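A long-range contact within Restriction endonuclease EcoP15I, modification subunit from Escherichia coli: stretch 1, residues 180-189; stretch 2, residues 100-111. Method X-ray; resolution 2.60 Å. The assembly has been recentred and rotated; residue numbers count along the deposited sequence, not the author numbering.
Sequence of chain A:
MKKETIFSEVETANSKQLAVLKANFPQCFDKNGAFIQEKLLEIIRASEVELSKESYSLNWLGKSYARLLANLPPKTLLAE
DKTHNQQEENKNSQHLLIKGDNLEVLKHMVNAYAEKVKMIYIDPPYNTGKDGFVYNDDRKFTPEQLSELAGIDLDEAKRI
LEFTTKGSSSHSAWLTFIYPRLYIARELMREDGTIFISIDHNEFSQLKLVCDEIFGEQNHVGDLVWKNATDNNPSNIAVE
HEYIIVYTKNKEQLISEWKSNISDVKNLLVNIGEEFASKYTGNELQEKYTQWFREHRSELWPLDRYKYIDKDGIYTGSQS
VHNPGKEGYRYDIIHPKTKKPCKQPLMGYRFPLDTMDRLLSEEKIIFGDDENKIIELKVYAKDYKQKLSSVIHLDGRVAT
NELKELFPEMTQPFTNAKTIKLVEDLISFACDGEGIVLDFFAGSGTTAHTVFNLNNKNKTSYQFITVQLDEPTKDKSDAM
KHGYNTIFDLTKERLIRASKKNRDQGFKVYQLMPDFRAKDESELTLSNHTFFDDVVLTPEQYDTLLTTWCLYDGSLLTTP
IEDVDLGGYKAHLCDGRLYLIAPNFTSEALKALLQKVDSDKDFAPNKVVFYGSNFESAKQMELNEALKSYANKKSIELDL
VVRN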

# COMPACT_ATOMS: atom_id res chain seq x y z
N PRO A 180 7.51 0.37 -13.90
CA PRO A 180 8.49 -0.68 -13.59
C PRO A 180 9.39 -0.33 -12.41
O PRO A 180 9.87 -1.23 -11.71
CB PRO A 180 9.25 -0.84 -14.90
CG PRO A 180 9.15 0.49 -15.56
CD PRO A 180 7.76 0.93 -15.25
N ARG A 181 9.63 0.96 -12.20
CA ARG A 181 10.43 1.49 -11.10
C ARG A 181 9.76 1.24 -9.72
O ARG A 181 10.37 0.63 -8.83
CB ARG A 181 10.76 2.96 -11.36
CG ARG A 181 11.78 3.09 -12.49
CD ARG A 181 11.70 4.40 -13.23
NE ARG A 181 12.79 4.52 -14.21
CZ ARG A 181 12.76 4.01 -15.44
NH1 ARG A 181 11.68 3.35 -15.87
NH2 ARG A 181 13.81 4.13 -16.24
N LEU A 182 8.45 1.58 -9.62
CA LEU A 182 7.61 1.35 -8.44
C LEU A 182 7.39 -0.13 -8.23
O LEU A 182 7.33 -0.58 -7.08
CB LEU A 182 6.25 2.04 -8.64
CG LEU A 182 6.21 3.58 -8.66
CD1 LEU A 182 4.80 4.05 -8.68
CD2 LEU A 182 6.94 4.21 -7.43
N TYR A 183 7.27 -0.91 -9.33
CA TYR A 183 7.10 -2.35 -9.29
C TYR A 183 8.30 -3.03 -8.64
O TYR A 183 8.11 -3.80 -7.71
CB TYR A 183 6.78 -2.92 -10.69
CG TYR A 183 6.46 -4.40 -10.68
CD1 TYR A 183 5.16 -4.85 -10.45
CD2 TYR A 183 7.47 -5.35 -10.82
CE1 TYR A 183 4.87 -6.22 -10.41
CE2 TYR A 183 7.19 -6.72 -10.75
CZ TYR A 183 5.88 -7.15 -10.58
OH TYR A 183 5.61 -8.49 -10.54
N ILE A 184 9.52 -2.73 -9.12
CA ILE A 184 10.77 -3.30 -8.55
C ILE A 184 11.03 -2.80 -7.15
O ILE A 184 11.45 -3.59 -6.32
CB ILE A 184 12.04 -3.13 -9.47
CG1 ILE A 184 11.81 -3.72 -10.91
CG2 ILE A 184 13.31 -3.71 -8.81
CD1 ILE A 184 11.62 -5.30 -10.99
N ALA A 185 10.82 -1.49 -6.89
CA ALA A 185 11.02 -0.89 -5.58
C ALA A 185 10.20 -1.60 -4.52
O ALA A 185 10.76 -1.87 -3.46
CB ALA A 185 10.68 0.59 -5.60
N ARG A 186 8.92 -1.99 -4.83
CA ARG A 186 8.05 -2.70 -3.87
C ARG A 186 8.71 -3.96 -3.28
O ARG A 186 8.57 -4.24 -2.08
CB ARG A 186 6.68 -3.04 -4.51
CG ARG A 186 5.64 -3.61 -3.54
CD ARG A 186 4.50 -4.23 -4.31
NE ARG A 186 3.43 -4.74 -3.45
CZ ARG A 186 3.38 -5.98 -2.97
NH1 ARG A 186 4.36 -6.84 -3.22
NH2 ARG A 186 2.35 -6.36 -2.22
N GLU A 187 9.46 -4.68 -4.12
CA GLU A 187 10.20 -5.88 -3.81
C GLU A 187 11.27 -5.66 -2.75
O GLU A 187 11.51 -6.55 -1.94
CB GLU A 187 10.84 -6.44 -5.09
CG GLU A 187 9.88 -6.58 -6.28
CD GLU A 187 10.33 -7.47 -7.43
OE1 GLU A 187 11.28 -8.27 -7.23
OE2 GLU A 187 9.71 -7.40 -8.51
N LEU A 188 11.88 -4.45 -2.72
CA LEU A 188 12.96 -4.11 -1.78
C LEU A 188 12.49 -3.72 -0.41
O LEU A 188 13.27 -3.76 0.56
CB LEU A 188 13.84 -2.99 -2.36
CG LEU A 188 14.48 -3.21 -3.75
CD1 LEU A 188 15.46 -2.10 -4.04
CD2 LEU A 188 15.18 -4.60 -3.86
N MET A 189 11.19 -3.40 -0.32
CA MET A 189 10.52 -2.96 0.89
C MET A 189 10.28 -4.05 1.86
O MET A 189 9.65 -5.05 1.53
CB MET A 189 9.19 -2.31 0.53
CG MET A 189 9.33 -0.96 -0.13
SD MET A 189 7.78 -0.26 -0.73
CE MET A 189 6.97 0.00 0.80
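Stretch 2, residues 100-111: GDNLEVLKHMVN

Stretch 2 enters as a short loop, G100 and D101, and from N102 onward is a helix lying alongside helix 180-188, both running the same way; the axes cross at 23° and approach to 9.4 Å. G100, at phi/psi 136/178, suits its place because a CB there would jam against the preceding carbonyl. D101, chi1 t, caps the helix, its OD2 accepting a weak bond from E104 N.

R181 leaves its backbone sideways, but an m, t, t chain carries the guanidinium to the start of the other helix. There NE donates to N102 OD1 at 2.8 Å, near the guanidinium plane, while NH2 makes a salt bridge with D101 OD1 at 3.2 Å, its hydrogen bond weak. N102 takes chi1 p, and L103 CB covers one face of the guanidinium.

L103 (t, p) points toward stretch 1, placing CD2 3.7 Å from P180 CB and CD1 3.8 Å from I184 CG1. I184 (m, m) is a knob among L103, L106, K107 and V110: its CG2 lies 3.6 Å from L106 CB and 3.8 Å from V110 CG2. Beta-branched V110, chi1 t, offers a compact wall here. L106 (m, t) brings CD2 within 3.6 Å of L188 CD1; L188, also m, t, starts sideways yet reaches V110, CD2 to CG2 4.0 Å.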

# COMPACT_ATOMS: atom_id res chain seq x y z
N GLY A 100 23.91 5.17 -12.64
CA GLY A 100 23.24 4.42 -13.68
C GLY A 100 21.74 4.58 -13.64
O GLY A 100 21.20 5.27 -12.76
N ASP A 101 21.06 3.94 -14.60
CA ASP A 101 19.60 3.91 -14.73
C ASP A 101 19.08 3.28 -13.47
O ASP A 101 19.57 2.22 -13.08
CB ASP A 101 19.21 3.08 -15.95
CG ASP A 101 17.73 2.90 -16.20
OD1 ASP A 101 16.99 3.92 -16.14
OD2 ASP A 101 17.31 1.77 -16.52
N ASN A 102 18.15 3.98 -12.77
CA ASN A 102 17.57 3.53 -11.50
C ASN A 102 16.85 2.18 -11.61
O ASN A 102 16.98 1.37 -10.68
CB ASN A 102 16.68 4.62 -10.88
CG ASN A 102 15.67 5.23 -11.83
OD1 ASN A 102 15.11 4.58 -12.72
ND2 ASN A 102 15.39 6.50 -11.64
N LEU A 103 16.14 1.92 -12.74
CA LEU A 103 15.44 0.64 -12.97
C LEU A 103 16.41 -0.51 -13.03
O LEU A 103 16.19 -1.55 -12.38
CB LEU A 103 14.58 0.69 -14.25
CG LEU A 103 13.70 -0.55 -14.55
CD1 LEU A 103 12.87 -0.95 -13.34
CD2 LEU A 103 12.84 -0.34 -15.78
N GLU A 104 17.53 -0.32 -13.77
CA GLU A 104 18.61 -1.29 -13.90
C GLU A 104 19.31 -1.50 -12.54
O GLU A 104 19.52 -2.65 -12.12
CB GLU A 104 19.59 -0.82 -14.98
CG GLU A 104 20.61 -1.87 -15.40
CD GLU A 104 20.13 -3.05 -16.22
OE1 GLU A 104 18.96 -3.06 -16.67
OE2 GLU A 104 20.96 -3.96 -16.45
N VAL A 105 19.59 -0.38 -11.83
CA VAL A 105 20.19 -0.41 -10.49
C VAL A 105 19.32 -1.15 -9.45
O VAL A 105 19.85 -1.94 -8.69
CB VAL A 105 20.67 0.97 -10.01
CG1 VAL A 105 21.12 0.92 -8.56
CG2 VAL A 105 21.78 1.52 -10.90
N LEU A 106 18.00 -0.94 -9.46
CA LEU A 106 17.05 -1.60 -8.55
C LEU A 106 16.98 -3.10 -8.83
O LEU A 106 16.95 -3.88 -7.88
CB LEU A 106 15.64 -0.98 -8.63
CG LEU A 106 15.43 0.41 -8.08
CD1 LEU A 106 14.10 0.96 -8.51
CD2 LEU A 106 15.55 0.42 -6.58
N LYS A 107 17.00 -3.51 -10.12
CA LYS A 107 17.04 -4.93 -10.52
C LYS A 107 18.26 -5.67 -9.96
O LYS A 107 18.12 -6.84 -9.58
CB LYS A 107 16.97 -5.10 -12.04
CG LYS A 107 15.59 -4.80 -12.63
CD LYS A 107 15.66 -4.88 -14.13
CE LYS A 107 14.33 -4.64 -14.77
NZ LYS A 107 14.45 -4.68 -16.26
N HIS A 108 19.44 -5.00 -9.86
CA HIS A 108 20.65 -5.62 -9.27
C HIS A 108 20.53 -5.77 -7.73
O HIS A 108 21.24 -6.59 -7.12
CB HIS A 108 21.91 -4.79 -9.60
CG HIS A 108 22.44 -4.93 -11.00
ND1 HIS A 108 23.23 -5.98 -11.36
CD2 HIS A 108 22.31 -4.09 -12.05
CE1 HIS A 108 23.52 -5.79 -12.64
NE2 HIS A 108 22.97 -4.67 -13.10
N MET A 109 19.65 -4.96 -7.09
CA MET A 109 19.51 -4.96 -5.62
C MET A 109 18.63 -6.07 -5.08
O MET A 109 18.78 -6.45 -3.92
CB MET A 109 19.02 -3.60 -5.12
CG MET A 109 19.93 -2.45 -5.51
SD MET A 109 19.37 -0.81 -4.97
CE MET A 109 19.29 -1.06 -3.17
N VAL A 110 17.72 -6.59 -5.91
CA VAL A 110 16.72 -7.61 -5.59
C VAL A 110 17.24 -8.82 -4.82
O VAL A 110 16.66 -9.16 -3.78
CB VAL A 110 15.84 -7.96 -6.81
CG1 VAL A 110 14.89 -9.11 -6.51
CG2 VAL A 110 15.06 -6.73 -7.28
N ASN A 111 18.35 -9.44 -5.28
CA ASN A 111 18.91 -10.60 -4.58
C ASN A 111 19.44 -10.29 -3.22
O ASN A 111 19.43 -11.17 -2.37
CB ASN A 111 19.99 -11.28 -5.40
CG ASN A 111 19.53 -11.83 -6.73
OD1 ASN A 111 18.36 -11.72 -7.12
ND2 ASN A 111 20.46 -12.44 -7.45